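Local coordinates for protein pyrrolidone-carboxylate peptidase (Pyrococcus furiosus, PDB 1X10) that removes an N-terminal pyroglutamyl (5-oxoprolyl) group from polypeptides as a thiol protease, generally sparing those with proline as the second residue, at residues Pro42-Lys47 against Ile90-Gly95; Lys15-Glu20 against Val67-Gly72; Thr114-Lys119 against Glu201-Glu206; Pro61-His66 against Pro159-Phe164. The protein carries 3 engineered substitutions. All blocks are in the same frame, centred on the assembly; numbering follows the deposited sequence.

Interaction 1 of 4, residues Pro42-Lys47 against Ile90-Gly95; sequences PVVFGK and IPDNEG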
loop_
_atom_site.group_PDB
_atom_site.type_symbol
_atom_site.label_atom_id
_atom_site.label_comp_id
_atom_site.label_asym_id
_atom_site.label_seq_id
_atom_site.Cartn_x
_atom_site.Cartn_y
_atom_site.Cartn_z
ATOM N N PRO A 42 -13.214 24.796 -11.313
ATOM C CA PRO A 42 -11.762 24.953 -11.414
ATOM C C PRO A 42 -11.125 24.449 -10.120
ATOM O O PRO A 42 -11.754 24.499 -9.065
ATOM C CB PRO A 42 -11.596 26.460 -11.584
ATOM C CG PRO A 42 -12.703 26.999 -10.711
ATOM C CD PRO A 42 -13.872 26.096 -11.082
ATOM N N VAL A 43 -9.902 23.938 -10.204
ATOM C CA VAL A 43 -9.212 23.462 -9.011
ATOM C C VAL A 43 -8.403 24.664 -8.528
ATOM O O VAL A 43 -7.171 24.687 -8.588
ATOM C CB VAL A 43 -8.283 22.268 -9.333
ATOM C CG1 VAL A 43 -7.584 21.787 -8.065
ATOM C CG2 VAL A 43 -9.105 21.120 -9.926
ATOM N N VAL A 44 -9.132 25.666 -8.048
ATOM C CA VAL A 44 -8.547 26.918 -7.590
ATOM C C VAL A 44 -9.343 27.465 -6.412
ATOM O O VAL A 44 -10.546 27.671 -6.522
ATOM C CB VAL A 44 -8.592 27.971 -8.720
ATOM C CG1 VAL A 44 -7.982 29.289 -8.235
ATOM C CG2 VAL A 44 -7.873 27.439 -9.960
ATOM N N PHE A 45 -8.678 27.702 -5.287
ATOM C CA PHE A 45 -9.373 28.243 -4.129
ATOM C C PHE A 45 -9.896 29.637 -4.475
ATOM O O PHE A 45 -9.249 30.384 -5.206
ATOM C CB PHE A 45 -8.435 28.331 -2.924
ATOM C CG PHE A 45 -7.999 26.995 -2.393
ATOM C CD1 PHE A 45 -6.707 26.525 -2.618
ATOM C CD2 PHE A 45 -8.879 26.210 -1.656
ATOM C CE1 PHE A 45 -6.298 25.290 -2.108
ATOM C CE2 PHE A 45 -8.484 24.977 -1.142
ATOM C CZ PHE A 45 -7.187 24.515 -1.368
ATOM N N GLY A 46 -11.063 29.981 -3.939
ATOM C CA GLY A 46 -11.653 31.279 -4.218
ATOM C C GLY A 46 -12.505 31.212 -5.471
ATOM O O GLY A 46 -13.732 31.283 -5.405
ATOM N N LYS A 47 -11.851 31.063 -6.618
ATOM C CA LYS A 47 -12.548 30.979 -7.891
ATOM C C LYS A 47 -13.572 29.844 -7.871
ATOM O O LYS A 47 -14.696 30.005 -8.353
ATOM C CB LYS A 47 -11.540 30.756 -9.019
ATOM C CG LYS A 47 -12.127 30.858 -10.415
ATOM C CD LYS A 47 -11.019 30.930 -11.462
ATOM C CE LYS A 47 -10.119 32.147 -11.234
ATOM N NZ LYS A 47 -9.026 32.264 -12.246
ATOM N N ILE A 90 -0.600 20.290 -1.747
ATOM C CA ILE A 90 -0.037 20.811 -2.989
ATOM C C ILE A 90 -0.789 22.103 -3.309
ATOM O O ILE A 90 -1.893 22.318 -2.818
ATOM C CB ILE A 90 -0.219 19.825 -4.178
ATOM C CG1 ILE A 90 -1.707 19.581 -4.438
ATOM C CG2 ILE A 90 0.491 18.507 -3.878
ATOM C CD1 ILE A 90 -1.983 18.772 -5.686
ATOM N N PRO A 91 -0.199 22.987 -4.121
ATOM C CA PRO A 91 -0.913 24.227 -4.436
ATOM C C PRO A 91 -2.054 23.982 -5.421
ATOM O O PRO A 91 -2.096 22.943 -6.086
ATOM C CB PRO A 91 0.179 25.106 -5.030
ATOM C CG PRO A 91 1.043 24.117 -5.737
ATOM C CD PRO A 91 1.131 22.964 -4.756
ATOM N N ASP A 92 -2.988 24.925 -5.505
ATOM C CA ASP A 92 -4.088 24.778 -6.444
ATOM C C ASP A 92 -3.557 25.134 -7.830
ATOM O O ASP A 92 -2.367 25.416 -7.979
ATOM C CB ASP A 92 -5.277 25.667 -6.045
ATOM C CG ASP A 92 -4.973 27.150 -6.128
ATOM O OD1 ASP A 92 -5.819 27.937 -5.647
ATOM O OD2 ASP A 92 -3.917 27.540 -6.667
ATOM N N ASN A 93 -4.428 25.124 -8.836
ATOM C CA ASN A 93 -4.008 25.416 -10.201
ATOM C C ASN A 93 -3.436 26.809 -10.450
ATOM O O ASN A 93 -2.912 27.078 -11.531
ATOM C CB ASN A 93 -5.161 25.140 -11.176
ATOM C CG ASN A 93 -5.296 23.657 -11.516
ATOM O OD1 ASN A 93 -6.259 23.238 -12.164
ATOM N ND2 ASN A 93 -4.322 22.861 -11.086
ATOM N N GLU A 94 -3.532 27.699 -9.470
ATOM C CA GLU A 94 -2.977 29.037 -9.651
ATOM C C GLU A 94 -1.788 29.244 -8.714
ATOM O O GLU A 94 -1.370 30.376 -8.461
ATOM C CB GLU A 94 -4.047 30.108 -9.414
ATOM C CG GLU A 94 -5.291 29.921 -10.274
ATOM C CD GLU A 94 -6.071 31.208 -10.489
ATOM O OE1 GLU A 94 -6.193 32.010 -9.543
ATOM O OE2 GLU A 94 -6.577 31.410 -11.613
ATOM N N GLY A 95 -1.252 28.139 -8.206
ATOM C CA GLY A 95 -0.098 28.197 -7.324
ATOM C C GLY A 95 -0.362 28.539 -5.867
ATOM O O GLY A 95 0.576 28.738 -5.098
#
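An Asx turn at Asp-92, at the head of the type I beta turn from Asp-92 to Gly-95, docks on Val-43 to Gly-46 and on Lys-47, the first residue of helix 47-59. The backbone N of Asn-93 gives a nearly straight bond to Val-43 O (2.8 Å, 170° at the hydrogen). Asp-92 CG lies between the backbone N and the carbonyl carbon (chi1 65°), which sets it near Phe-45 N. Asp-92 OD1 accepts from Phe-45 N at 2.9 Å, on its anti side and 20° out of the carboxylate plane. The same oxygen lies obliquely to the Phe-45 ring, 3.5 Å from CD1. Asp-92 OD2 takes Glu-94 N from above the carboxylate plane, at 2.8 Å, which makes the Asx turn. Lys-96, outside both segments, forms a salt bridge with OD1. Val-44 fits against Glu-94 at about a right angle, with CG1 3.4 Å from Glu-94 CG. Lys-47 NZ meets Glu-94 OE2 on its syn side in a 2.7 Å salt bridge. Phe-45 also packs edge-to-face with Tyr-144 of helix 141-156. The two oxygens of Asp-92 thus serve two loops, and the backbone N-H groups and Lys-96 would probably stabilise its negative charge.

Interaction 2 of 4, residues Lys15-Glu20 against Val67-Gly72; sequences KINPTE and VGLAPG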
loop_
_atom_site.group_PDB
_atom_site.type_symbol
_atom_site.label_atom_id
_atom_site.label_comp_id
_atom_site.label_asym_id
_atom_site.label_seq_id
_atom_site.Cartn_x
_atom_site.Cartn_y
_atom_site.Cartn_z
ATOM N N LYS A 15 -3.059 15.166 -17.061
ATOM C CA LYS A 15 -3.572 15.710 -18.309
ATOM C C LYS A 15 -5.092 15.696 -18.294
ATOM O O LYS A 15 -5.732 16.498 -18.971
ATOM C CB LYS A 15 -3.040 14.914 -19.503
ATOM C CG LYS A 15 -1.680 15.402 -19.982
ATOM C CD LYS A 15 -0.641 15.344 -18.869
ATOM C CE LYS A 15 0.361 16.490 -18.975
ATOM N NZ LYS A 15 -0.288 17.812 -18.713
ATOM N N ILE A 16 -5.669 14.794 -17.508
ATOM C CA ILE A 16 -7.121 14.705 -17.417
ATOM C C ILE A 16 -7.619 14.485 -15.995
ATOM O O ILE A 16 -6.863 14.130 -15.089
ATOM C CB ILE A 16 -7.684 13.543 -18.265
ATOM C CG1 ILE A 16 -7.330 12.210 -17.605
ATOM C CG2 ILE A 16 -7.125 13.604 -19.686
ATOM C CD1 ILE A 16 -8.004 11.008 -18.236
ATOM N N ASN A 17 -8.915 14.714 -15.825
ATOM C CA ASN A 17 -9.600 14.504 -14.564
ATOM C C ASN A 17 -10.883 13.822 -15.020
ATOM O O ASN A 17 -11.729 14.441 -15.661
ATOM C CB ASN A 17 -9.930 15.831 -13.875
ATOM C CG ASN A 17 -10.498 15.626 -12.485
ATOM O OD1 ASN A 17 -11.288 14.714 -12.265
ATOM N ND2 ASN A 17 -10.098 16.473 -11.543
ATOM N N PRO A 18 -11.037 12.532 -14.704
ATOM C CA PRO A 18 -12.243 11.812 -15.117
ATOM C C PRO A 18 -13.565 12.435 -14.661
ATOM O O PRO A 18 -14.597 12.230 -15.304
ATOM C CB PRO A 18 -12.018 10.409 -14.551
ATOM C CG PRO A 18 -11.192 10.661 -13.336
ATOM C CD PRO A 18 -10.195 11.690 -13.834
ATOM N N THR A 19 -13.541 13.197 -13.571
ATOM C CA THR A 19 -14.781 13.805 -13.083
ATOM C C THR A 19 -15.262 14.935 -13.992
ATOM O O THR A 19 -16.438 15.287 -13.985
ATOM C CB THR A 19 -14.638 14.311 -11.620
ATOM O OG1 THR A 19 -13.709 15.398 -11.557
ATOM C CG2 THR A 19 -14.155 13.179 -10.727
ATOM N N GLU A 20 -14.353 15.495 -14.784
ATOM C CA GLU A 20 -14.738 16.545 -15.719
ATOM C C GLU A 20 -15.633 15.901 -16.783
ATOM O O GLU A 20 -16.678 16.444 -17.145
ATOM C CB GLU A 20 -13.500 17.164 -16.378
ATOM C CG GLU A 20 -13.821 18.074 -17.556
ATOM C CD GLU A 20 -12.649 18.958 -17.962
ATOM O OE1 GLU A 20 -11.495 18.490 -17.913
ATOM O OE2 GLU A 20 -12.885 20.123 -18.345
ATOM N N VAL A 67 -18.340 15.630 -7.425
ATOM C CA VAL A 67 -17.438 14.519 -7.696
ATOM C C VAL A 67 -15.999 14.986 -7.884
ATOM O O VAL A 67 -15.742 16.050 -8.446
ATOM C CB VAL A 67 -17.899 13.761 -8.961
ATOM C CG1 VAL A 67 -17.183 12.423 -9.072
ATOM C CG2 VAL A 67 -19.419 13.559 -8.923
ATOM N N GLY A 68 -15.064 14.176 -7.406
ATOM C CA GLY A 68 -13.662 14.520 -7.532
ATOM C C GLY A 68 -12.784 13.298 -7.713
ATOM O O GLY A 68 -13.209 12.165 -7.469
ATOM N N LEU A 69 -11.555 13.539 -8.156
ATOM C CA LEU A 69 -10.581 12.483 -8.366
ATOM C C LEU A 69 -9.813 12.295 -7.054
ATOM O O LEU A 69 -9.415 13.273 -6.418
ATOM C CB LEU A 69 -9.611 12.900 -9.475
ATOM C CG LEU A 69 -8.763 11.903 -10.278
ATOM C CD1 LEU A 69 -7.356 12.457 -10.378
ATOM C CD2 LEU A 69 -8.761 10.520 -9.665
ATOM N N ALA A 70 -9.613 11.044 -6.647
ATOM C CA ALA A 70 -8.864 10.740 -5.425
ATOM C C ALA A 70 -7.719 9.803 -5.787
ATOM O O ALA A 70 -7.840 8.578 -5.685
ATOM C CB ALA A 70 -9.766 10.083 -4.391
ATOM N N PRO A 71 -6.588 10.369 -6.228
ATOM C CA PRO A 71 -5.422 9.566 -6.605
ATOM C C PRO A 71 -5.045 8.553 -5.527
ATOM O O PRO A 71 -4.894 8.911 -4.363
ATOM C CB PRO A 71 -4.331 10.617 -6.804
ATOM C CG PRO A 71 -5.100 11.817 -7.272
ATOM C CD PRO A 71 -6.295 11.809 -6.345
ATOM N N GLY A 72 -4.903 7.289 -5.914
ATOM C CA GLY A 72 -4.512 6.279 -4.945
ATOM C C GLY A 72 -5.641 5.436 -4.381
ATOM O O GLY A 72 -5.413 4.295 -3.967
HETATM O O HOH W 1 -10.472 16.418 -8.146
#
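Thr-19 CG2, at the start of helix 18-26, packs on the backbone of strand 63-69. It lies 3.3 Å from Gly-68 C and is tight against Gly-68 CA at 3.5 Å. It also touches Val-67 CG1 at 3.5 Å. With OG1 between the backbone N and the carbonyl carbon (chi1 66°), CG2 is set on Gly-68 and OG1 on Asn-17 OD1. The ring of Pro-18 crosses Leu-69 at about a right angle, with CD 3.8 Å from Leu-69 CG. Asn-17 slides past Leu-69 in the opposite direction, with OD1 3.7 Å from Leu-69 CB.

Hydrogen bonds fix the helix start. Asn-17 OD1 accepts from Thr-19 N at 3.0 Å and from Thr-19 OG1 at 2.6 Å, both on the same face of the amide plane. OG1 also bonds to Phe-8 N, and Asn-17 ND2 to Glu-9 O. An alanine in place of Asn-17 would probably leave Thr-19 N and OG1 without their shared acceptor, and Glu-9 O without the amide N-H.

One water links the segments. It accepts from Leu-69 N at 3.1 Å and, weakly, from Asn-17 ND2.

Gly-68 lies close to the active-site residues His-166 and Ser-142, the latter an engineered substitution. The arrangement is an N-cap, with Asn-17 capping a helix that packs on a central strand of an alpha/beta sheet.

Interaction 3 of 4, residues Thr114-Lys119 against Glu201-Glu206; sequences TLPIKK and EVALEE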
loop_
_atom_site.group_PDB
_atom_site.type_symbol
_atom_site.label_atom_id
_atom_site.label_comp_id
_atom_site.label_asym_id
_atom_site.label_seq_id
_atom_site.Cartn_x
_atom_site.Cartn_y
_atom_site.Cartn_z
ATOM N N THR A 114 -25.493 15.063 3.531
ATOM C CA THR A 114 -26.911 14.804 3.687
ATOM C C THR A 114 -27.422 13.857 2.601
ATOM O O THR A 114 -28.623 13.699 2.411
ATOM C CB THR A 114 -27.736 16.116 3.697
ATOM O OG1 THR A 114 -27.311 16.965 2.630
ATOM C CG2 THR A 114 -27.554 16.840 5.027
ATOM N N LEU A 115 -26.495 13.242 1.874
ATOM C CA LEU A 115 -26.874 12.262 0.868
ATOM C C LEU A 115 -27.096 10.986 1.669
ATOM O O LEU A 115 -26.535 10.825 2.757
ATOM C CB LEU A 115 -25.733 12.027 -0.132
ATOM C CG LEU A 115 -25.318 13.166 -1.069
ATOM C CD1 LEU A 115 -24.144 12.707 -1.916
ATOM C CD2 LEU A 115 -26.489 13.558 -1.958
ATOM N N PRO A 116 -27.940 10.074 1.171
ATOM C CA PRO A 116 -28.176 8.826 1.903
ATOM C C PRO A 116 -26.979 7.924 1.587
ATOM O O PRO A 116 -27.089 6.964 0.825
ATOM C CB PRO A 116 -29.483 8.322 1.299
ATOM C CG PRO A 116 -29.364 8.773 -0.145
ATOM C CD PRO A 116 -28.817 10.181 -0.009
ATOM N N ILE A 117 -25.833 8.251 2.182
ATOM C CA ILE A 117 -24.596 7.528 1.911
ATOM C C ILE A 117 -24.605 6.019 2.104
ATOM O O ILE A 117 -24.032 5.299 1.287
ATOM C CB ILE A 117 -23.401 8.144 2.689
ATOM C CG1 ILE A 117 -23.552 7.927 4.192
ATOM C CG2 ILE A 117 -23.313 9.642 2.390
ATOM C CD1 ILE A 117 -22.352 8.459 4.991
ATOM N N LYS A 118 -25.244 5.524 3.159
ATOM C CA LYS A 118 -25.283 4.078 3.368
ATOM C C LYS A 118 -26.125 3.376 2.297
ATOM O O LYS A 118 -25.758 2.301 1.823
ATOM C CB LYS A 118 -25.808 3.744 4.770
ATOM C CG LYS A 118 -24.812 4.044 5.899
ATOM C CD LYS A 118 -23.495 3.282 5.693
ATOM C CE LYS A 118 -22.454 3.588 6.775
ATOM N NZ LYS A 118 -22.808 3.037 8.112
ATOM N N LYS A 119 -27.248 3.979 1.914
ATOM C CA LYS A 119 -28.094 3.387 0.880
ATOM C C LYS A 119 -27.379 3.408 -0.471
ATOM O O LYS A 119 -27.501 2.475 -1.267
ATOM C CB LYS A 119 -29.423 4.135 0.774
ATOM C CG LYS A 119 -30.348 3.915 1.959
ATOM C CD LYS A 119 -31.690 4.582 1.733
ATOM C CE LYS A 119 -32.661 4.267 2.862
ATOM N NZ LYS A 119 -33.972 4.944 2.661
ATOM N N GLU A 201 -29.717 8.487 -8.580
ATOM C CA GLU A 201 -30.963 7.732 -8.533
ATOM C C GLU A 201 -31.387 7.449 -7.096
ATOM O O GLU A 201 -32.551 7.646 -6.729
ATOM C CB GLU A 201 -30.801 6.411 -9.290
ATOM C CG GLU A 201 -30.481 6.590 -10.764
ATOM C CD GLU A 201 -30.092 5.293 -11.454
ATOM O OE1 GLU A 201 -29.819 5.342 -12.670
ATOM O OE2 GLU A 201 -30.052 4.229 -10.792
ATOM N N VAL A 202 -30.439 6.997 -6.281
ATOM C CA VAL A 202 -30.728 6.691 -4.884
ATOM C C VAL A 202 -31.106 7.959 -4.109
ATOM O O VAL A 202 -32.012 7.933 -3.273
ATOM C CB VAL A 202 -29.522 6.004 -4.209
ATOM C CG1 VAL A 202 -29.815 5.760 -2.731
ATOM C CG2 VAL A 202 -29.216 4.684 -4.923
ATOM N N ALA A 203 -30.420 9.063 -4.388
ATOM C CA ALA A 203 -30.721 10.320 -3.713
ATOM C C ALA A 203 -32.144 10.747 -4.073
ATOM O O ALA A 203 -32.947 11.083 -3.198
ATOM C CB ALA A 203 -29.724 11.401 -4.127
ATOM N N LEU A 204 -32.455 10.725 -5.367
ATOM C CA LEU A 204 -33.780 11.110 -5.839
ATOM C C LEU A 204 -34.879 10.274 -5.193
ATOM O O LEU A 204 -35.887 10.808 -4.730
ATOM C CB LEU A 204 -33.862 10.972 -7.362
ATOM C CG LEU A 204 -33.128 12.034 -8.185
ATOM C CD1 LEU A 204 -33.069 11.599 -9.639
ATOM C CD2 LEU A 204 -33.843 13.374 -8.047
ATOM N N GLU A 205 -34.685 8.961 -5.162
ATOM C CA GLU A 205 -35.668 8.066 -4.566
ATOM C C GLU A 205 -35.854 8.375 -3.085
ATOM O O GLU A 205 -36.931 8.169 -2.523
ATOM C CB GLU A 205 -35.225 6.613 -4.735
ATOM C CG GLU A 205 -35.248 6.131 -6.175
ATOM C CD GLU A 205 -34.641 4.748 -6.335
ATOM O OE1 GLU A 205 -35.044 3.830 -5.588
ATOM O OE2 GLU A 205 -33.764 4.577 -7.211
ATOM N N GLU A 206 -34.794 8.875 -2.461
ATOM C CA GLU A 206 -34.830 9.211 -1.048
ATOM C C GLU A 206 -35.748 10.407 -0.810
ATOM O O GLU A 206 -36.461 10.457 0.189
ATOM C CB GLU A 206 -33.417 9.521 -0.550
ATOM C CG GLU A 206 -33.269 9.493 0.962
ATOM C CD GLU A 206 -33.520 8.114 1.553
ATOM O OE1 GLU A 206 -33.429 7.976 2.791
ATOM O OE2 GLU A 206 -33.808 7.168 0.786
#
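Lys-119 NZ is held by both oxygens of Glu-206 in a salt bridge. The bond to OE2 is 2.9 Å and uses the syn lone pair of that oxygen. The second, to OE1, is weak. The two side chains cross at about a right angle. The lysine chain is extended beyond CG, and its CD lies 3.5 Å from Glu-206 OE2. The glutamate is bent at its second torsion (chi2 64°), which places CD beside the lysine.

Next to the ion pair lies apolar packing. Pro-116, the N-cap residue of helix 117-126, presents its ring to helix 189-206. Its CG meets Val-202 CG1 at 4.0 Å and Ala-203 CA at 4.1 Å. Its CB touches Glu-206 CG at 4.0 Å. Val-202 CG1 also meets Lys-119 CB at 3.9 Å, so one methyl touches both the proline and the lysine. Leu-115 CD2 makes a looser approach to Ala-203 CB, at 4.5 Å.

Met-161 of strand 161-167 packs against Leu-115, Pro-116 and Glu-206. Ala-203 rests on Ile-63 of strand 63-69. Lys-118 on the same helix start forms a salt bridge with Asp-100 of the second subunit.

The contact therefore joins the start of helix 117-126, with the turn before it, to the end of helix 189-206 by carbon packing, with a charged pair at its more exposed side. The aliphatic parts of Lys-119 and Glu-206 belong to the packing, while their charges probably offset each other.

Interaction 4 of 4, residues Pro61-His66 against Pro159-Phe164; sequences PDIAIH and PKMSGF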
loop_
_atom_site.group_PDB
_atom_site.type_symbol
_atom_site.label_atom_id
_atom_site.label_comp_id
_atom_site.label_asym_id
_atom_site.label_seq_id
_atom_site.Cartn_x
_atom_site.Cartn_y
_atom_site.Cartn_z
ATOM N N PRO A 61 -30.533 23.660 -7.189
ATOM C CA PRO A 61 -30.772 22.213 -7.193
ATOM C C PRO A 61 -31.366 21.701 -5.889
ATOM O O PRO A 61 -31.150 22.282 -4.825
ATOM C CB PRO A 61 -29.378 21.619 -7.418
ATOM C CG PRO A 61 -28.519 22.787 -7.822
ATOM C CD PRO A 61 -29.094 23.940 -7.089
ATOM N N ASP A 62 -32.115 20.610 -5.984
ATOM C CA ASP A 62 -32.712 19.974 -4.817
ATOM C C ASP A 62 -31.651 19.043 -4.248
ATOM O O ASP A 62 -31.593 18.790 -3.042
ATOM C CB ASP A 62 -33.932 19.154 -5.229
ATOM C CG ASP A 62 -35.065 20.016 -5.721
ATOM O OD1 ASP A 62 -35.726 20.658 -4.875
ATOM O OD2 ASP A 62 -35.279 20.060 -6.952
ATOM N N ILE A 63 -30.814 18.533 -5.147
ATOM C CA ILE A 63 -29.737 17.613 -4.797
ATOM C C ILE A 63 -28.435 18.035 -5.468
ATOM O O ILE A 63 -28.416 18.355 -6.659
ATOM C CB ILE A 63 -30.059 16.176 -5.272
ATOM C CG1 ILE A 63 -31.345 15.679 -4.605
ATOM C CG2 ILE A 63 -28.876 15.248 -4.971
ATOM C CD1 ILE A 63 -31.848 14.349 -5.153
ATOM N N ALA A 64 -27.351 18.029 -4.700
ATOM C CA ALA A 64 -26.045 18.391 -5.227
ATOM C C ALA A 64 -25.068 17.266 -4.931
ATOM O O ALA A 64 -24.867 16.885 -3.771
ATOM C CB ALA A 64 -25.548 19.689 -4.593
ATOM N N ILE A 65 -24.479 16.720 -5.987
ATOM C CA ILE A 65 -23.501 15.655 -5.840
ATOM C C ILE A 65 -22.223 16.129 -6.514
ATOM O O ILE A 65 -22.154 16.241 -7.738
ATOM C CB ILE A 65 -23.989 14.348 -6.479
ATOM C CG1 ILE A 65 -25.218 13.839 -5.716
ATOM C CG2 ILE A 65 -22.870 13.300 -6.437
ATOM C CD1 ILE A 65 -25.839 12.581 -6.294
ATOM N N HIS A 66 -21.226 16.432 -5.689
ATOM C CA HIS A 66 -19.940 16.925 -6.152
ATOM C C HIS A 66 -18.987 15.742 -6.269
ATOM O O HIS A 66 -18.851 14.948 -5.338
ATOM C CB HIS A 66 -19.429 17.976 -5.164
ATOM C CG HIS A 66 -20.411 19.086 -4.925
ATOM N ND1 HIS A 66 -20.715 20.026 -5.886
ATOM C CD2 HIS A 66 -21.216 19.356 -3.868
ATOM C CE1 HIS A 66 -21.667 20.825 -5.433
ATOM N NE2 HIS A 66 -21.989 20.440 -4.212
ATOM N N PRO A 159 -29.218 23.246 -1.567
ATOM C CA PRO A 159 -29.970 22.030 -1.896
ATOM C C PRO A 159 -30.405 21.278 -0.642
ATOM O O PRO A 159 -29.795 21.428 0.414
ATOM C CB PRO A 159 -28.970 21.226 -2.724
ATOM C CG PRO A 159 -27.657 21.610 -2.118
ATOM C CD PRO A 159 -27.806 23.110 -1.966
ATOM N N LYS A 160 -31.457 20.473 -0.764
ATOM C CA LYS A 160 -31.957 19.697 0.370
ATOM C C LYS A 160 -30.931 18.634 0.748
ATOM O O LYS A 160 -30.754 18.314 1.922
ATOM C CB LYS A 160 -33.277 19.013 0.013
ATOM C CG LYS A 160 -34.365 19.951 -0.481
ATOM C CD LYS A 160 -35.569 19.161 -0.980
ATOM C CE LYS A 160 -36.591 20.063 -1.658
ATOM N NZ LYS A 160 -37.725 19.275 -2.223
ATOM N N MET A 161 -30.270 18.077 -0.263
ATOM C CA MET A 161 -29.249 17.057 -0.049
ATOM C C MET A 161 -27.970 17.468 -0.760
ATOM O O MET A 161 -28.006 17.949 -1.895
ATOM C CB MET A 161 -29.684 15.703 -0.611
ATOM C CG MET A 161 -30.928 15.106 0.003
ATOM S SD MET A 161 -31.235 13.473 -0.725
ATOM C CE MET A 161 -31.565 12.525 0.761
ATOM N N SER A 162 -26.841 17.256 -0.093
ATOM C CA SER A 162 -25.543 17.603 -0.661
ATOM C C SER A 162 -24.494 16.619 -0.166
ATOM O O SER A 162 -24.509 16.201 0.999
ATOM C CB SER A 162 -25.148 19.031 -0.259
ATOM O OG SER A 162 -23.874 19.376 -0.780
ATOM N N GLY A 163 -23.582 16.248 -1.053
ATOM C CA GLY A 163 -22.548 15.314 -0.670
ATOM C C GLY A 163 -21.439 15.263 -1.690
ATOM O O GLY A 163 -21.509 15.926 -2.731
ATOM N N PHE A 164 -20.422 14.461 -1.392
ATOM C CA PHE A 164 -19.274 14.329 -2.266
ATOM C C PHE A 164 -18.888 12.875 -2.526
ATOM O O PHE A 164 -18.938 12.028 -1.629
ATOM C CB PHE A 164 -18.084 15.074 -1.655
ATOM C CG PHE A 164 -17.021 15.409 -2.645
ATOM C CD1 PHE A 164 -16.178 14.423 -3.143
ATOM C CD2 PHE A 164 -16.913 16.697 -3.149
ATOM C CE1 PHE A 164 -15.247 14.719 -4.133
ATOM C CE2 PHE A 164 -15.985 16.998 -4.140
ATOM C CZ PHE A 164 -15.155 16.011 -4.632
#
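His-66 and Phe-164 face each other across two parallel neighbouring strands, 63-69 and 161-167, of the central sheet of this alpha/beta fold. The N-to-C directions of strands 63-66 and 161-164 differ by 6°. Ala-64 N bonds to Met-161 O, Gly-163 N to Ala-64 O, and His-66 N to Gly-163 O (3.0 Å, 174° at the hydrogen). From His-66, CB touches Phe-164 CD2 at 3.5 Å. CG is 4.0 Å from Gly-163 O and CD2 3.6 Å from the same oxygen. At the tip, NE2 is bonded to Ser-149 of helix 141-156, which also bonds Ser-162 OG; ND1 bonds Thr-6. Phe-164 CG is anti to the backbone N (chi1 -160°), which sets it near His-66 O. The ring packs on Ser-142, an engineered active-site position, and meets the ring of active-site His-166. An alanine in place of Phe-164 would probably open a gap beside these two residues and leave His-66 CB and O without the ring they touch. Asp-62 OD1 makes a salt bridge of 3.6 Å to Lys-160 NZ, while OD2 bonds to Lys-2 N. His-66 O lies over the centre of the Phe-164 ring, 3.2 Å above its plane.

In the fold
From the N terminus, the chain passes strand 2-8 and enters interaction 2 at residues 15-20. Before this contact closes at 67-72, interaction 1 opens at 42-47 and interaction 4 at 61-66. Interaction 1 closes next, at 90-95, and so crosses both 2 and 4. Interaction 3 opens at 114-119, interaction 4 closes at 159-164, and interaction 3 closes at 201-206; these two also cross. Interactions 2 and 4 cross as well. They share strand 63-69 and touch where Phe-164 packs on Val-67 and Gly-68. Interaction 3 ties helix 117-126 to the C-terminal helix 189-206 and touches interaction 4. Interaction 1 joins loops, its centre about 30 Å from that of interaction 3.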